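Local coordinates for protein V-type ATP synthase alpha chain (Nanoarchaeum equitans Kin4-M, PDB 5BN3) that forms the A subunit of a V-type ATP synthase, a member of the ATP synthase alpha/beta family with a P-loop nucleotide-binding domain that holds ADP in this model, at residues 197-209 with 231-243. Sequence-based numbering, arbitrary orientation.
Sequences NYPFITGTRVLDI and VLNQQIAKWADSD. With ADP (adenosine-5'-diphosphate), chain C.
Phe200, Leu207, Leu232, Ile236 and Ala240 make the apolar side of this contact, in which a loop and the short helix after it lie along one side of another helix and the turn that ends it. With CG anti to the backbone N (chi1 178°), Phe200 sends its ring to the helix terminus, where CZ lies 3.8 Å from Ala240 CB. Ile236 CG2 meets the same ring at its edge, and the two side chains cross at about a right angle. Further along, Leu207 and Leu232 reach tip to tip, while Leu207 CD1 also rests 3.8 Å from Ile236 CD1.

Direct polar contact is a single backbone bond: Asp241 N donates to Ile201 O at 2.9 Å, almost straight (177°), just past the last helical turn. Ala240 CA adds a CH...O contact to the same carbonyl. Ordered waters extend the polar contact. One links Thr202 O, Thr204 OG1 and, weakly, Gln235 O; another joins Thr204 OG1 to Gln235 NE2; a third accepts from Ile201 N, donates to Pro199 O and weakly reaches Asp241 OD2.

Asp208, on the short helix, holds the loop from its own side of the contact. Its OD1 accepts from Thr202 N and OG1, which arrive from opposite faces of the carboxylate plane, and OD2 takes Gly203 N (2.8 Å) through its syn lone pair; Thr202 OG1 in turn accepts from Thr204 N, an ST turn. Gly203 CA passes 4.4 Å from Trp239 CB, and both this proximity and its backbone angles suit glycine.

At the other end of segment 231-243, Val231 N donates to ADP O1A (2.8 Å) and Val231 CG1 lies against the adenine. The contact illustrates how a neighbouring loop and short helix pack on the helix that follows the P-loop (Walker A motif) in the nucleotide-binding domain of the alpha/beta family.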
loop_
_atom_site.group_PDB
_atom_site.type_symbol
_atom_site.label_atom_id
_atom_site.label_comp_id
_atom_site.label_asym_id
_atom_site.label_seq_id
_atom_site.Cartn_x
_atom_site.Cartn_y
_atom_site.Cartn_z
ATOM N N ASN A 197 19.841 33.734 20.516
ATOM C CA ASN A 197 20.905 34.516 21.113
ATOM C C ASN A 197 22.154 33.678 21.304
ATOM O O ASN A 197 23.277 34.126 21.071
ATOM C CB ASN A 197 20.407 35.001 22.476
ATOM C CG ASN A 197 21.394 35.895 23.182
ATOM O OD1 ASN A 197 22.247 36.521 22.552
ATOM N ND2 ASN A 197 21.278 35.972 24.501
ATOM N N TYR A 198 21.929 32.436 21.709
ATOM C CA TYR A 198 22.964 31.627 22.321
ATOM C C TYR A 198 22.675 30.158 22.042
ATOM O O TYR A 198 21.523 29.727 22.111
ATOM C CB TYR A 198 22.919 31.886 23.823
ATOM C CG TYR A 198 24.186 31.587 24.575
ATOM C CD1 TYR A 198 25.173 32.551 24.717
ATOM C CD2 TYR A 198 24.382 30.352 25.172
ATOM C CE1 TYR A 198 26.330 32.285 25.421
ATOM C CE2 TYR A 198 25.533 30.076 25.877
ATOM C CZ TYR A 198 26.503 31.047 25.998
ATOM O OH TYR A 198 27.651 30.770 26.702
ATOM N N PRO A 199 23.720 29.382 21.726
ATOM C CA PRO A 199 23.509 27.968 21.400
ATOM C C PRO A 199 23.072 27.153 22.613
ATOM O O PRO A 199 23.412 27.503 23.743
ATOM C CB PRO A 199 24.893 27.506 20.931
ATOM C CG PRO A 199 25.849 28.447 21.591
ATOM C CD PRO A 199 25.139 29.770 21.639
ATOM N N PHE A 200 22.312 26.091 22.368
ATOM C CA PHE A 200 21.953 25.140 23.409
ATOM C C PHE A 200 23.058 24.089 23.488
ATOM O O PHE A 200 23.140 23.200 22.638
ATOM C CB PHE A 200 20.606 24.491 23.077
ATOM C CG PHE A 200 20.163 23.452 24.069
ATOM C CD1 PHE A 200 19.881 23.799 25.382
ATOM C CD2 PHE A 200 19.999 22.129 23.679
ATOM C CE1 PHE A 200 19.462 22.845 26.293
ATOM C CE2 PHE A 200 19.579 21.169 24.585
ATOM C CZ PHE A 200 19.309 21.526 25.894
ATOM N N ILE A 201 23.921 24.206 24.494
ATOM C CA ILE A 201 25.049 23.288 24.645
ATOM C C ILE A 201 24.634 22.037 25.419
ATOM O O ILE A 201 24.266 22.117 26.591
ATOM C CB ILE A 201 26.245 23.961 25.348
ATOM C CG1 ILE A 201 26.632 25.257 24.627
ATOM C CG2 ILE A 201 27.427 23.005 25.416
ATOM C CD1 ILE A 201 27.085 25.056 23.194
ATOM N N THR A 202 24.714 20.885 24.757
ATOM C CA THR A 202 24.215 19.628 25.309
ATOM C C THR A 202 25.284 18.825 26.038
ATOM O O THR A 202 24.984 18.080 26.971
ATOM C CB THR A 202 23.606 18.737 24.205
ATOM O OG1 THR A 202 24.627 18.347 23.277
ATOM C CG2 THR A 202 22.516 19.483 23.463
ATOM N N GLY A 203 26.531 18.967 25.603
ATOM C CA GLY A 203 27.602 18.143 26.131
ATOM C C GLY A 203 27.840 16.948 25.229
ATOM O O GLY A 203 28.744 16.146 25.467
ATOM N N THR A 204 27.008 16.829 24.197
ATOM C CA THR A 204 27.182 15.811 23.167
ATOM C C THR A 204 27.701 16.487 21.900
ATOM O O THR A 204 27.066 17.404 21.376
ATOM C CB THR A 204 25.860 15.076 22.873
ATOM O OG1 THR A 204 25.427 14.379 24.050
ATOM C CG2 THR A 204 26.044 14.074 21.742
ATOM N N ARG A 205 28.854 16.028 21.415
ATOM C CA ARG A 205 29.574 16.690 20.324
ATOM C C ARG A 205 28.768 16.888 19.036
ATOM O O ARG A 205 28.726 17.993 18.491
ATOM C CB ARG A 205 30.881 15.942 20.017
ATOM C CG ARG A 205 31.915 16.022 21.139
ATOM C CD ARG A 205 33.232 15.356 20.753
ATOM N NE ARG A 205 33.139 13.899 20.762
ATOM C CZ ARG A 205 33.346 13.146 21.837
ATOM N NH1 ARG A 205 33.653 13.711 22.994
ATOM N NH2 ARG A 205 33.241 11.828 21.758
ATOM N N VAL A 206 28.134 15.825 18.551
ATOM C CA VAL A 206 27.381 15.909 17.301
ATOM C C VAL A 206 26.232 16.915 17.409
ATOM O O VAL A 206 25.902 17.604 16.443
ATOM C CB VAL A 206 26.879 14.513 16.836
ATOM C CG1 VAL A 206 25.938 13.893 17.868
ATOM C CG2 VAL A 206 26.210 14.602 15.473
ATOM N N LEU A 207 25.653 17.028 18.601
ATOM C CA LEU A 207 24.544 17.954 18.815
ATOM C C LEU A 207 25.013 19.382 19.085
ATOM O O LEU A 207 24.244 20.328 18.929
ATOM C CB LEU A 207 23.653 17.477 19.963
ATOM C CG LEU A 207 22.992 16.108 19.815
ATOM C CD1 LEU A 207 21.921 15.917 20.875
ATOM C CD2 LEU A 207 22.402 15.952 18.427
ATOM N N ASP A 208 26.269 19.542 19.491
ATOM C CA ASP A 208 26.781 20.870 19.832
ATOM C C ASP A 208 27.436 21.591 18.655
ATOM O O ASP A 208 27.389 22.818 18.568
ATOM C CB ASP A 208 27.751 20.790 21.018
ATOM C CG ASP A 208 27.059 20.410 22.314
ATOM O OD1 ASP A 208 25.815 20.510 22.377
ATOM O OD2 ASP A 208 27.761 20.019 23.273
ATOM N N ILE A 209 28.038 20.829 17.748
ATOM C CA ILE A 209 28.754 21.424 16.624
ATOM C C ILE A 209 28.052 21.186 15.292
ATOM O O ILE A 209 27.815 22.124 14.528
ATOM C CB ILE A 209 30.191 20.879 16.525
ATOM C CG1 ILE A 209 30.933 21.100 17.841
ATOM C CG2 ILE A 209 30.934 21.554 15.392
ATOM C CD1 ILE A 209 31.088 22.560 18.223
ATOM N N VAL A 231 18.591 7.059 25.451
ATOM C CA VAL A 231 19.928 7.369 25.943
ATOM C C VAL A 231 20.334 8.785 25.544
ATOM O O VAL A 231 20.889 9.530 26.354
ATOM C CB VAL A 231 20.969 6.347 25.432
ATOM C CG1 VAL A 231 22.378 6.818 25.742
ATOM C CG2 VAL A 231 20.721 4.988 26.060
ATOM N N LEU A 232 20.037 9.161 24.304
ATOM C CA LEU A 232 20.381 10.495 23.819
ATOM C C LEU A 232 19.681 11.578 24.625
ATOM O O LEU A 232 20.301 12.564 25.011
ATOM C CB LEU A 232 20.041 10.646 22.333
ATOM C CG LEU A 232 20.470 11.989 21.734
ATOM C CD1 LEU A 232 21.970 12.155 21.865
ATOM C CD2 LEU A 232 20.053 12.118 20.280
ATOM N N ASN A 233 18.392 11.391 24.887
ATOM C CA ASN A 233 17.641 12.353 25.689
ATOM C C ASN A 233 18.121 12.406 27.138
ATOM O O ASN A 233 18.167 13.481 27.742
ATOM C CB ASN A 233 16.139 12.059 25.627
ATOM C CG ASN A 233 15.451 12.779 24.481
ATOM O OD1 ASN A 233 15.011 13.922 24.627
ATOM N ND2 ASN A 233 15.353 12.116 23.335
ATOM N N GLN A 234 18.481 11.248 27.689
ATOM C CA GLN A 234 19.016 11.179 29.047
ATOM C C GLN A 234 20.381 11.854 29.146
ATOM O O GLN A 234 20.693 12.485 30.154
ATOM C CB GLN A 234 19.104 9.725 29.527
ATOM C CG GLN A 234 17.760 9.101 29.890
ATOM C CD GLN A 234 17.878 7.646 30.310
ATOM O OE1 GLN A 234 18.919 7.013 30.124
ATOM N NE2 GLN A 234 16.805 7.108 30.881
ATOM N N GLN A 235 21.191 11.708 28.100
ATOM C CA GLN A 235 22.484 12.388 28.029
ATOM C C GLN A 235 22.306 13.897 28.024
ATOM O O GLN A 235 23.049 14.621 28.684
ATOM C CB GLN A 235 23.253 11.960 26.777
ATOM C CG GLN A 235 23.874 10.580 26.877
ATOM C CD GLN A 235 24.826 10.454 28.048
ATOM O OE1 GLN A 235 24.489 9.866 29.075
ATOM N NE2 GLN A 235 26.026 11.003 27.898
ATOM N N ILE A 236 21.325 14.369 27.263
ATOM C CA ILE A 236 20.993 15.786 27.255
ATOM C C ILE A 236 20.508 16.206 28.642
ATOM O O ILE A 236 20.958 17.211 29.177
ATOM C CB ILE A 236 19.921 16.110 26.192
ATOM C CG1 ILE A 236 20.461 15.808 24.790
ATOM C CG2 ILE A 236 19.492 17.561 26.289
ATOM C CD1 ILE A 236 19.435 15.973 23.687
ATOM N N ALA A 237 19.608 15.424 29.230
ATOM C CA ALA A 237 19.107 15.715 30.571
ATOM C C ALA A 237 20.235 15.767 31.608
ATOM O O ALA A 237 20.158 16.522 32.577
ATOM C CB ALA A 237 18.061 14.693 30.971
ATOM N N LYS A 238 21.279 14.968 31.395
ATOM C CA LYS A 238 22.435 14.935 32.293
ATOM C C LYS A 238 23.312 16.174 32.194
ATOM O O LYS A 238 23.557 16.851 33.191
ATOM C CB LYS A 238 23.319 13.722 31.984
ATOM C CG LYS A 238 22.903 12.409 32.620
ATOM C CD LYS A 238 23.983 11.359 32.373
ATOM C CE LYS A 238 23.428 9.948 32.428
ATOM N NZ LYS A 238 24.449 8.951 32.002
ATOM N N TRP A 239 23.800 16.455 30.990
ATOM C CA TRP A 239 24.888 17.419 30.821
ATOM C C TRP A 239 24.515 18.756 30.184
ATOM O O TRP A 239 25.384 19.607 29.998
ATOM C CB TRP A 239 26.027 16.792 30.007
ATOM C CG TRP A 239 26.484 15.441 30.487
ATOM C CD1 TRP A 239 26.619 14.307 29.735
ATOM C CD2 TRP A 239 26.875 15.084 31.821
ATOM N NE1 TRP A 239 27.067 13.271 30.516
ATOM C CE2 TRP A 239 27.232 13.720 31.801
ATOM C CE3 TRP A 239 26.959 15.785 33.027
ATOM C CZ2 TRP A 239 27.665 13.045 32.945
ATOM C CZ3 TRP A 239 27.385 15.115 34.157
ATOM C CH2 TRP A 239 27.734 13.761 34.109
ATOM N N ALA A 240 23.246 18.948 29.838
ATOM C CA ALA A 240 22.846 20.188 29.168
ATOM C C ALA A 240 23.131 21.425 30.010
ATOM O O ALA A 240 22.944 21.425 31.230
ATOM C CB ALA A 240 21.382 20.155 28.781
ATOM N N ASP A 241 23.594 22.476 29.343
ATOM C CA ASP A 241 23.801 23.764 29.982
ATOM C C ASP A 241 22.422 24.382 30.203
ATOM O O ASP A 241 21.856 25.011 29.306
ATOM C CB ASP A 241 24.667 24.647 29.084
ATOM C CG ASP A 241 25.201 25.872 29.800
ATOM O OD1 ASP A 241 25.083 25.944 31.042
ATOM O OD2 ASP A 241 25.748 26.761 29.115
ATOM N N SER A 242 21.875 24.179 31.398
ATOM C CA SER A 242 20.499 24.573 31.694
ATOM C C SER A 242 20.285 24.740 33.194
ATOM O O SER A 242 20.931 24.063 33.997
ATOM C CB SER A 242 19.529 23.521 31.143
ATOM O OG SER A 242 18.180 23.928 31.295
ATOM N N ASP A 243 19.377 25.638 33.569
ATOM C CA ASP A 243 19.034 25.833 34.975
ATOM C C ASP A 243 18.132 24.707 35.468
ATOM O O ASP A 243 18.312 24.182 36.568
ATOM C CB ASP A 243 18.325 27.176 35.175
ATOM C CG ASP A 243 19.210 28.360 34.845
ATOM O OD1 ASP A 243 20.387 28.363 35.267
ATOM O OD2 ASP A 243 18.730 29.287 34.158
HETATM P PB ADP C . 15.578 3.591 21.865
HETATM O O1B ADP C . 15.750 4.357 20.580
HETATM O O2B ADP C . 15.164 4.428 23.044
HETATM O O3B ADP C . 14.802 2.310 21.701
HETATM P PA ADP C . 17.856 3.271 23.598
HETATM O O1A ADP C . 18.051 4.722 23.926
HETATM O O2A ADP C . 17.202 2.359 24.603
HETATM O O3A ADP C . 17.096 3.134 22.180
HETATM O "O5'" ADP C . 19.297 2.659 23.224
HETATM C "C5'" ADP C . 19.391 1.344 22.678
HETATM C "C4'" ADP C . 20.743 0.730 23.024
HETATM O "O4'" ADP C . 21.803 1.505 22.450
HETATM C "C3'" ADP C . 20.934 0.715 24.530
HETATM O "O3'" ADP C . 21.257 -0.613 24.952
HETATM C "C2'" ADP C . 22.089 1.658 24.788
HETATM O "O2'" ADP C . 22.995 1.121 25.751
HETATM C "C1'" ADP C . 22.776 1.831 23.444
HETATM N N9 ADP C . 23.223 3.236 23.289
HETATM C C8 ADP C . 22.502 4.247 22.770
HETATM N N7 ADP C . 23.211 5.404 22.780
HETATM C C5 ADP C . 24.418 5.138 23.312
HETATM C C6 ADP C . 25.647 5.909 23.611
HETATM N N6 ADP C . 25.731 7.236 23.331
HETATM N N1 ADP C . 26.680 5.236 24.168
HETATM C C2 ADP C . 26.609 3.920 24.448
HETATM N N3 ADP C . 25.527 3.161 24.204
HETATM C C4 ADP C . 24.420 3.705 23.645
HETATM O O HOH W 1 23.539 26.297 26.463
HETATM O O HOH W 2 26.671 21.070 28.465
HETATM O O HOH W 3 24.832 15.480 26.591
HETATM O O HOH W 4 27.009 12.133 25.645
#